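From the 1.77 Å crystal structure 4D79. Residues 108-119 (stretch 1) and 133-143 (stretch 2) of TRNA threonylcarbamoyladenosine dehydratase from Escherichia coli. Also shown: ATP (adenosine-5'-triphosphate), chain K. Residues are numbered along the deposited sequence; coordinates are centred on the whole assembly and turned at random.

Stretch 1 (108-119) FVTPDNVAQYMS
Stretch 2, residues 133-143: RPKAALIAYCR

The contact between the two stretches is apolar and centres on Val-114, Ala-137, Leu-138 and Tyr-141. Stretch 2 is helical throughout, whereas stretch 1 begins as a loop at Phe-108 and carries a helix that includes Val-114 to Gln-116. The helix axes approach to 10.5 Å, with N-to-C directions 59° apart (signed crossing angle -59°). Val-114 (chi1 p) points its CA-to-CB bond toward stretch 2, and its CG2 lies 3.9 Å from Tyr-141 CB and 4.0 Å from Leu-138 CD1. Leu-138 starts sideways, but its t,p rotamer brings its end nearer to stretch 1.

Tyr-141 has the largest covered area, 83 Å². With chi1 t and chi2 86°, its ring reaches Val-114, Ala-115 and Met-118. Ala-115 CA sits over one ring face, 4.0 Å from the centroid and 28° off the normal, a CH-pi contact; its methyl CB is 3.5 Å from Tyr-141 CE1. Met-118, one turn after Val-114, places CB 3.6 Å from Tyr-141 CE2. Its m,m rotamer, with chi3 at 116°, carries the flexible thioether to Leu-138, with Met-118 CE 3.8 Å from Leu-138 CD1, and Met-118 SD lies 4.1 Å from Cys-142 SG.

The register runs in the same sense along both stretches: Thr-110 with Pro-134 and Pro-111 with Ala-137 (CA-CA 5.3 Å each), Val-114 with Leu-138 (6.4 Å), Ala-115 with Tyr-141 (7.3 Å) and Met-118 with Cys-142 (8.0 Å). The backbones thus diverge toward their C-terminal ends, where the longer side chains of Tyr-141 and Met-118 span the wider gap. At the narrow end the small Ala-137 points toward stretch 1, its CB 3.8 Å from Pro-111 CG. Val-109 (phi/psi -74/138, chi1 t) is also buried, with CG1 4.3 Å from Leu-138 CB.

No hydrogen bond crosses between the stretches, and packing buries 469 Å² in total. The polar edge lies in the loop and at the nucleotide. Val-109 O is 3.1 Å from Pro-134 CB and accepts a hydrogen bond from ATP N6 (3.2 Å), while Val-109 N donates to ATP N1 (2.9 Å); Pro-134 CB also approaches ATP N6, at 3.0 Å. Asn-113 (chi1 p) ties the loop back on itself: its ND2 donates to Phe-108 O (2.8 Å) and its OD1 accepts from Thr-110 N (2.7 Å). Thr-110, pointing away from stretch 2 with chi1 p, accepts weak bonds at OG1 from Asp-112 N and Asn-113 N, both 3.1 Å.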

ATOM      1  N   PHE B 108      -3.438 -24.280  -6.831  1.00 33.22           N
ATOM      2  CA  PHE B 108      -4.042 -23.319  -7.739  1.00 32.89           C
ATOM      3  C   PHE B 108      -5.519 -23.662  -7.943  1.00 29.19           C
ATOM      4  O   PHE B 108      -5.900 -24.828  -7.965  1.00 35.17           O
ATOM      5  CB  PHE B 108      -3.357 -23.333  -9.117  1.00 48.79           C
ATOM      6  CG  PHE B 108      -1.929 -22.855  -9.121  1.00 81.26           C
ATOM      7  CD1 PHE B 108      -1.562 -21.651  -8.522  1.00 58.12           C
ATOM      8  CD2 PHE B 108      -0.953 -23.605  -9.766  1.00 65.52           C
ATOM      9  CE1 PHE B 108      -0.235 -21.220  -8.557  1.00 44.85           C
ATOM     10  CE2 PHE B 108       0.365 -23.179  -9.806  1.00 64.10           C
ATOM     11  CZ  PHE B 108       0.724 -21.990  -9.200  1.00 49.89           C
ATOM     12  N   VAL B 109      -6.341 -22.630  -8.118  1.00 32.38           N
ATOM     13  CA  VAL B 109      -7.753 -22.836  -8.394  1.00 27.65           C
ATOM     14  C   VAL B 109      -7.927 -23.315  -9.831  1.00 32.96           C
ATOM     15  O   VAL B 109      -7.237 -22.853 -10.746  1.00 40.37           O
ATOM     16  CB  VAL B 109      -8.543 -21.547  -8.124  1.00 32.09           C
ATOM     17  CG1 VAL B 109      -9.943 -21.611  -8.717  1.00 40.09           C
ATOM     18  CG2 VAL B 109      -8.615 -21.297  -6.623  1.00 41.87           C
ATOM     19  N   THR B 110      -8.801 -24.295 -10.018  1.00 30.17           N
ATOM     20  CA  THR B 110      -9.147 -24.795 -11.353  1.00 27.93           C
ATOM     21  C   THR B 110     -10.662 -24.938 -11.447  1.00 34.36           C
ATOM     22  O   THR B 110     -11.347 -24.925 -10.415  1.00 33.53           O
ATOM     23  CB  THR B 110      -8.481 -26.140 -11.644  1.00 35.84           C
ATOM     24  OG1 THR B 110      -9.153 -27.155 -10.898  1.00 34.79           O
ATOM     25  CG2 THR B 110      -7.006 -26.125 -11.301  1.00 43.19           C
ATOM     26  N   PRO B 111     -11.238 -25.098 -12.642  1.00 48.33           N
ATOM     27  CA  PRO B 111     -12.678 -25.406 -12.693  1.00 37.88           C
ATOM     28  C   PRO B 111     -13.034 -26.661 -11.912  1.00 41.07           C
ATOM     29  O   PRO B 111     -14.131 -26.749 -11.344  1.00 41.56           O
ATOM     30  CB  PRO B 111     -12.954 -25.553 -14.196  1.00 43.29           C
ATOM     31  CG  PRO B 111     -11.879 -24.747 -14.852  1.00 44.81           C
ATOM     32  CD  PRO B 111     -10.663 -24.901 -13.985  1.00 48.00           C
ATOM     33  N   ASP B 112     -12.090 -27.598 -11.796  1.00 33.95           N
ATOM     34  CA  ASP B 112     -12.331 -28.870 -11.135  1.00 41.95           C
ATOM     35  C   ASP B 112     -12.311 -28.768  -9.623  1.00 45.66           C
ATOM     36  O   ASP B 112     -12.938 -29.605  -8.959  1.00 42.39           O
ATOM     37  CB  ASP B 112     -11.265 -29.895 -11.545  1.00 53.24           C
ATOM     38  CG  ASP B 112     -11.417 -30.376 -12.974  1.00 87.97           C
ATOM     39  OD1 ASP B 112     -12.535 -30.292 -13.527  1.00 64.49           O
ATOM     40  OD2 ASP B 112     -10.407 -30.847 -13.541  1.00110.83           O
ATOM     41  N   ASN B 113     -11.561 -27.819  -9.047  1.00 32.98           N
ATOM     42  CA  ASN B 113     -11.433 -27.770  -7.595  1.00 27.46           C
ATOM     43  C   ASN B 113     -12.062 -26.536  -6.970  1.00 31.00           C
ATOM     44  O   ASN B 113     -12.067 -26.422  -5.736  1.00 30.87           O
ATOM     45  CB  ASN B 113      -9.959 -27.875  -7.184  1.00 39.83           C
ATOM     46  CG  ASN B 113      -9.124 -26.668  -7.624  1.00 34.76           C
ATOM     47  OD1 ASN B 113      -9.643 -25.573  -7.837  1.00 28.23           O
ATOM     48  ND2 ASN B 113      -7.820 -26.875  -7.751  1.00 32.35           N
ATOM     49  N   VAL B 114     -12.600 -25.613  -7.772  1.00 29.02           N
ATOM     50  CA  VAL B 114     -13.010 -24.332  -7.204  1.00 24.89           C
ATOM     51  C   VAL B 114     -14.163 -24.511  -6.229  1.00 34.92           C
ATOM     52  O   VAL B 114     -14.168 -23.928  -5.134  1.00 28.97           O
ATOM     53  CB  VAL B 114     -13.366 -23.326  -8.316  1.00 28.57           C
ATOM     54  CG1 VAL B 114     -14.511 -23.864  -9.211  1.00 37.00           C
ATOM     55  CG2 VAL B 114     -13.689 -21.950  -7.700  1.00 30.41           C
ATOM     56  N   ALA B 115     -15.134 -25.365  -6.570  1.00 33.31           N
ATOM     57  CA  ALA B 115     -16.255 -25.526  -5.665  1.00 35.02           C
ATOM     58  C   ALA B 115     -15.792 -26.066  -4.318  1.00 30.96           C
ATOM     59  O   ALA B 115     -16.249 -25.604  -3.276  1.00 32.61           O
ATOM     60  CB  ALA B 115     -17.296 -26.432  -6.302  1.00 42.09           C
ATOM     61  N   GLN B 116     -14.891 -27.055  -4.319  1.00 31.53           N
ATOM     62  CA  GLN B 116     -14.364 -27.572  -3.057  1.00 38.20           C
ATOM     63  C   GLN B 116     -13.684 -26.470  -2.255  1.00 41.79           C
ATOM     64  O   GLN B 116     -13.933 -26.301  -1.047  1.00 34.32           O
ATOM     65  CB  GLN B 116     -13.388 -28.718  -3.338  1.00 33.67           C
ATOM     66  CG  GLN B 116     -12.612 -29.223  -2.126  1.00 64.90           C
ATOM     67  CD  GLN B 116     -11.539 -30.234  -2.493  1.00105.83           C
ATOM     68  OE1 GLN B 116     -11.488 -30.721  -3.624  1.00 83.57           O
ATOM     69  NE2 GLN B 116     -10.645 -30.520  -1.547  1.00 77.98           N
ATOM     70  N   TYR B 117     -12.848 -25.669  -2.910  1.00 32.04           N
ATOM     71  CA  TYR B 117     -12.155 -24.653  -2.134  1.00 32.06           C
ATOM     72  C   TYR B 117     -13.110 -23.551  -1.695  1.00 30.78           C
ATOM     73  O   TYR B 117     -12.955 -23.004  -0.600  1.00 37.90           O
ATOM     74  CB  TYR B 117     -10.966 -24.107  -2.934  1.00 28.22           C
ATOM     75  CG  TYR B 117      -9.818 -25.093  -3.029  1.00 27.58           C
ATOM     76  CD1 TYR B 117      -9.505 -25.917  -1.964  1.00 42.83           C
ATOM     77  CD2 TYR B 117      -9.053 -25.208  -4.181  1.00 39.04           C
ATOM     78  CE1 TYR B 117      -8.472 -26.810  -2.026  1.00 38.10           C
ATOM     79  CE2 TYR B 117      -8.009 -26.095  -4.245  1.00 41.83           C
ATOM     80  CZ  TYR B 117      -7.729 -26.903  -3.161  1.00 36.36           C
ATOM     81  OH  TYR B 117      -6.694 -27.809  -3.195  1.00 44.01           O
ATOM     82  N   MET B 118     -14.140 -23.268  -2.472  1.00 30.99           N
ATOM     83  CA  MET B 118     -15.059 -22.218  -2.061  1.00 26.39           C
ATOM     84  C   MET B 118     -16.134 -22.743  -1.109  1.00 39.80           C
ATOM     85  O   MET B 118     -16.951 -21.953  -0.624  1.00 40.96           O
ATOM     86  CB  MET B 118     -15.706 -21.578  -3.290  1.00 33.26           C
ATOM     87  CG  MET B 118     -14.737 -20.793  -4.144  1.00 27.26           C
ATOM     88  SD  MET B 118     -13.915 -19.426  -3.284  1.00 31.95           S
ATOM     89  CE  MET B 118     -12.221 -19.973  -3.350  1.00 25.12           C
ATOM     90  N   SER B 119     -16.076 -24.031  -0.736  1.00 45.47           N
ATOM     91  CA  SER B 119     -17.130 -24.679   0.039  1.00 59.22           C
ATOM     92  C   SER B 119     -17.085 -24.307   1.513  1.00 43.73           C
ATOM     93  O   SER B 119     -18.030 -24.622   2.238  1.00 47.80           O
ATOM     94  CB  SER B 119     -17.011 -26.222  -0.077  1.00 32.11           C
ATOM     95  OG  SER B 119     -17.048 -26.643  -1.422  1.00 81.64           O
ATOM     96  N   ARG B 133      -7.168 -18.168 -17.061  1.00 37.06           N
ATOM     97  CA  ARG B 133      -7.928 -19.418 -17.009  1.00 35.30           C
ATOM     98  C   ARG B 133      -8.515 -19.664 -15.621  1.00 35.75           C
ATOM     99  O   ARG B 133      -9.744 -19.776 -15.483  1.00 31.96           O
ATOM    100  CB  ARG B 133      -7.010 -20.583 -17.408  1.00 37.02           C
ATOM    101  CG  ARG B 133      -6.450 -20.617 -18.827  1.00133.37           C
ATOM    102  CD  ARG B 133      -5.510 -21.832 -18.981  1.00100.43           C
ATOM    103  NE  ARG B 133      -4.834 -21.911 -20.279  1.00128.95           N
ATOM    104  CZ  ARG B 133      -3.688 -21.296 -20.579  1.00149.97           C
ATOM    105  NH1 ARG B 133      -3.058 -20.557 -19.674  1.00120.04           N
ATOM    106  NH2 ARG B 133      -3.155 -21.433 -21.787  1.00115.34           N
ATOM    107  N   PRO B 134      -7.711 -19.778 -14.568  1.00 39.04           N
ATOM    108  CA  PRO B 134      -8.276 -19.950 -13.222  1.00 46.46           C
ATOM    109  C   PRO B 134      -9.049 -18.730 -12.725  1.00 33.34           C
ATOM    110  O   PRO B 134      -9.988 -18.876 -11.932  1.00 30.54           O
ATOM    111  CB  PRO B 134      -7.027 -20.206 -12.376  1.00 39.89           C
ATOM    112  CG  PRO B 134      -5.913 -19.487 -13.143  1.00 53.67           C
ATOM    113  CD  PRO B 134      -6.239 -19.692 -14.552  1.00 38.65           C
ATOM    114  N   LYS B 135      -8.650 -17.530 -13.136  1.00 28.83           N
ATOM    115  CA  LYS B 135      -9.360 -16.319 -12.745  1.00 30.32           C
ATOM    116  C   LYS B 135     -10.809 -16.379 -13.201  1.00 22.22           C
ATOM    117  O   LYS B 135     -11.726 -16.096 -12.423  1.00 27.08           O
ATOM    118  CB  LYS B 135      -8.653 -15.099 -13.344  1.00 26.13           C
ATOM    119  CG  LYS B 135      -9.004 -13.778 -12.714  1.00 27.07           C
ATOM    120  CD  LYS B 135      -8.039 -12.709 -13.228  1.00 26.58           C
ATOM    121  CE  LYS B 135      -8.271 -11.371 -12.561  1.00 24.27           C
ATOM    122  NZ  LYS B 135      -7.792 -11.327 -11.151  1.00 28.64           N
ATOM    123  N   ALA B 136     -11.028 -16.735 -14.468  1.00 23.59           N
ATOM    124  CA  ALA B 136     -12.379 -16.869 -14.997  1.00 30.15           C
ATOM    125  C   ALA B 136     -13.172 -17.925 -14.226  1.00 25.47           C
ATOM    126  O   ALA B 136     -14.317 -17.685 -13.848  1.00 26.63           O
ATOM    127  CB  ALA B 136     -12.317 -17.215 -16.482  1.00 34.75           C
ATOM    128  N   ALA B 137     -12.552 -19.064 -13.929  1.00 28.22           N
ATOM    129  CA  ALA B 137     -13.232 -20.125 -13.197  1.00 36.75           C
ATOM    130  C   ALA B 137     -13.627 -19.665 -11.790  1.00 25.36           C
ATOM    131  O   ALA B 137     -14.730 -19.968 -11.314  1.00 25.47           O
ATOM    132  CB  ALA B 137     -12.322 -21.348 -13.126  1.00 37.63           C
ATOM    133  N   LEU B 138     -12.742 -18.927 -11.109  1.00 25.18           N
ATOM    134  CA  LEU B 138     -13.079 -18.431  -9.783  1.00 24.42           C
ATOM    135  C   LEU B 138     -14.226 -17.430  -9.868  1.00 27.56           C
ATOM    136  O   LEU B 138     -15.198 -17.514  -9.111  1.00 21.95           O
ATOM    137  CB  LEU B 138     -11.849 -17.787  -9.114  1.00 23.16           C
ATOM    138  CG  LEU B 138     -12.050 -17.198  -7.709  1.00 26.19           C
ATOM    139  CD1 LEU B 138     -12.409 -18.320  -6.750  1.00 27.45           C
ATOM    140  CD2 LEU B 138     -10.804 -16.465  -7.234  1.00 26.64           C
ATOM    141  N   ILE B 139     -14.135 -16.482 -10.802  1.00 21.96           N
ATOM    142  CA  ILE B 139     -15.144 -15.428 -10.897  1.00 24.58           C
ATOM    143  C   ILE B 139     -16.503 -16.003 -11.247  1.00 23.20           C
ATOM    144  O   ILE B 139     -17.518 -15.627 -10.648  1.00 25.18           O
ATOM    145  CB  ILE B 139     -14.697 -14.357 -11.906  1.00 23.83           C
ATOM    146  CG1 ILE B 139     -13.537 -13.565 -11.298  1.00 22.72           C
ATOM    147  CG2 ILE B 139     -15.853 -13.402 -12.302  1.00 26.50           C
ATOM    148  CD1 ILE B 139     -12.860 -12.738 -12.298  1.00 31.92           C
ATOM    149  N   ALA B 140     -16.548 -16.899 -12.244  1.00 23.99           N
ATOM    150  CA  ALA B 140     -17.812 -17.495 -12.660  1.00 34.47           C
ATOM    151  C   ALA B 140     -18.468 -18.245 -11.504  1.00 25.89           C
ATOM    152  O   ALA B 140     -19.665 -18.084 -11.252  1.00 25.53           O
ATOM    153  CB  ALA B 140     -17.576 -18.396 -13.873  1.00 31.92           C
ATOM    154  N   TYR B 141     -17.677 -18.997 -10.737  1.00 25.98           N
ATOM    155  CA  TYR B 141     -18.214 -19.736  -9.605  1.00 25.88           C
ATOM    156  C   TYR B 141     -18.746 -18.807  -8.516  1.00 24.03           C
ATOM    157  O   TYR B 141     -19.863 -19.004  -8.013  1.00 21.61           O
ATOM    158  CB  TYR B 141     -17.156 -20.680  -9.035  1.00 24.60           C
ATOM    159  CG  TYR B 141     -17.768 -21.584  -7.989  1.00 23.24           C
ATOM    160  CD1 TYR B 141     -18.400 -22.781  -8.358  1.00 28.24           C
ATOM    161  CD2 TYR B 141     -17.793 -21.206  -6.671  1.00 22.87           C
ATOM    162  CE1 TYR B 141     -19.008 -23.602  -7.401  1.00 32.82           C
ATOM    163  CE2 TYR B 141     -18.381 -22.008  -5.701  1.00 27.36           C
ATOM    164  CZ  TYR B 141     -19.005 -23.197  -6.089  1.00 27.19           C
ATOM    165  OH  TYR B 141     -19.573 -23.966  -5.128  1.00 26.41           O
ATOM    166  N   CYS B 142     -17.957 -17.790  -8.100  1.00 20.87           N
ATOM    167  CA  CYS B 142     -18.441 -16.921  -7.042  1.00 23.19           C
ATOM    168  C   CYS B 142     -19.641 -16.120  -7.503  1.00 25.39           C
ATOM    169  O   CYS B 142     -20.589 -15.939  -6.737  1.00 24.13           O
ATOM    170  CB  CYS B 142     -17.327 -15.960  -6.568  1.00 23.65           C
ATOM    171  SG  CYS B 142     -16.054 -16.882  -5.720  1.00 25.96           S
ATOM    172  N   ARG B 143     -19.622 -15.656  -8.758  1.00 21.25           N
ATOM    173  CA  ARG B 143     -20.759 -14.914  -9.294  1.00 26.33           C
ATOM    174  C   ARG B 143     -22.047 -15.757  -9.277  1.00 23.67           C
ATOM    175  O   ARG B 143     -23.072 -15.297  -8.770  1.00 25.53           O
ATOM    176  CB  ARG B 143     -20.437 -14.451 -10.709  1.00 30.35           C
ATOM    177  CG  ARG B 143     -21.514 -13.596 -11.374  1.00 33.25           C
ATOM    178  CD  ARG B 143     -21.099 -13.389 -12.833  1.00 39.70           C
ATOM    179  NE  ARG B 143     -22.040 -12.612 -13.639  1.00 45.96           N
ATOM    180  CZ  ARG B 143     -22.992 -13.105 -14.414  1.00 47.84           C
ATOM    181  NH1 ARG B 143     -23.193 -14.420 -14.505  1.00 38.25           N
ATOM    182  NH2 ARG B 143     -23.754 -12.261 -15.099  1.00 50.74           N
TER
HETATM  183  PG  ATP K 401       6.125 -14.232 -11.833  1.00186.17           P
HETATM  184  O1G ATP K 401       7.285 -13.530 -12.496  1.00127.52           O
HETATM  185  O2G ATP K 401       6.521 -15.264 -10.804  1.00127.16           O
HETATM  186  O3G ATP K 401       5.036 -14.653 -12.792  1.00161.36           O
HETATM  187  PB  ATP K 401       4.084 -13.249 -10.120  1.00208.07           P
HETATM  188  O1B ATP K 401       3.072 -13.998 -10.958  1.00107.56           O
HETATM  189  O2B ATP K 401       4.398 -13.655  -8.691  1.00 31.30           O
HETATM  190  O3B ATP K 401       5.452 -13.067 -10.953  1.00177.42           O
HETATM  191  PA  ATP K 401       2.155 -11.230  -9.756  1.00 47.52           P
HETATM  192  O1A ATP K 401       1.439 -11.224 -11.103  1.00 45.68           O
HETATM  193  O2A ATP K 401       2.309  -9.933  -9.007  1.00 81.42           O
HETATM  194  O3A ATP K 401       3.652 -11.708 -10.061  1.00 62.59           O
HETATM  195  O5' ATP K 401       1.532 -12.361  -8.768  1.00 55.31           O
HETATM  196  C5' ATP K 401       0.422 -13.216  -9.106  1.00 33.10           C
HETATM  197  C4' ATP K 401       0.122 -14.344  -8.109  1.00 37.07           C
HETATM  198  O4' ATP K 401      -1.144 -15.025  -8.379  1.00 60.95           O
HETATM  199  C3' ATP K 401       1.191 -15.429  -8.125  1.00105.28           C
HETATM  200  O3' ATP K 401       1.754 -15.644  -6.820  1.00 27.36           O
HETATM  201  C2' ATP K 401       0.453 -16.669  -8.593  1.00120.68           C
HETATM  202  O2' ATP K 401       1.002 -17.862  -8.052  1.00 49.92           O
HETATM  203  C1' ATP K 401      -0.980 -16.447  -8.137  1.00 46.23           C
HETATM  204  N9  ATP K 401      -1.911 -17.395  -8.827  1.00 45.47           N
HETATM  205  C8  ATP K 401      -1.934 -17.557 -10.175  1.00 95.27           C
HETATM  206  N7  ATP K 401      -2.846 -18.484 -10.568  1.00 44.60           N
HETATM  207  C5  ATP K 401      -3.423 -18.942  -9.454  1.00 89.57           C
HETATM  208  C6  ATP K 401      -4.482 -19.924  -9.193  1.00 39.42           C
HETATM  209  N6  ATP K 401      -5.031 -20.574 -10.222  1.00 75.21           N
HETATM  210  N1  ATP K 401      -4.851 -20.172  -7.935  1.00 34.02           N
HETATM  211  C2  ATP K 401      -4.265 -19.532  -6.898  1.00 77.27           C
HETATM  212  N3  ATP K 401      -3.286 -18.615  -7.062  1.00 25.78           N
HETATM  213  C4  ATP K 401      -2.818 -18.256  -8.300  1.00 98.98           C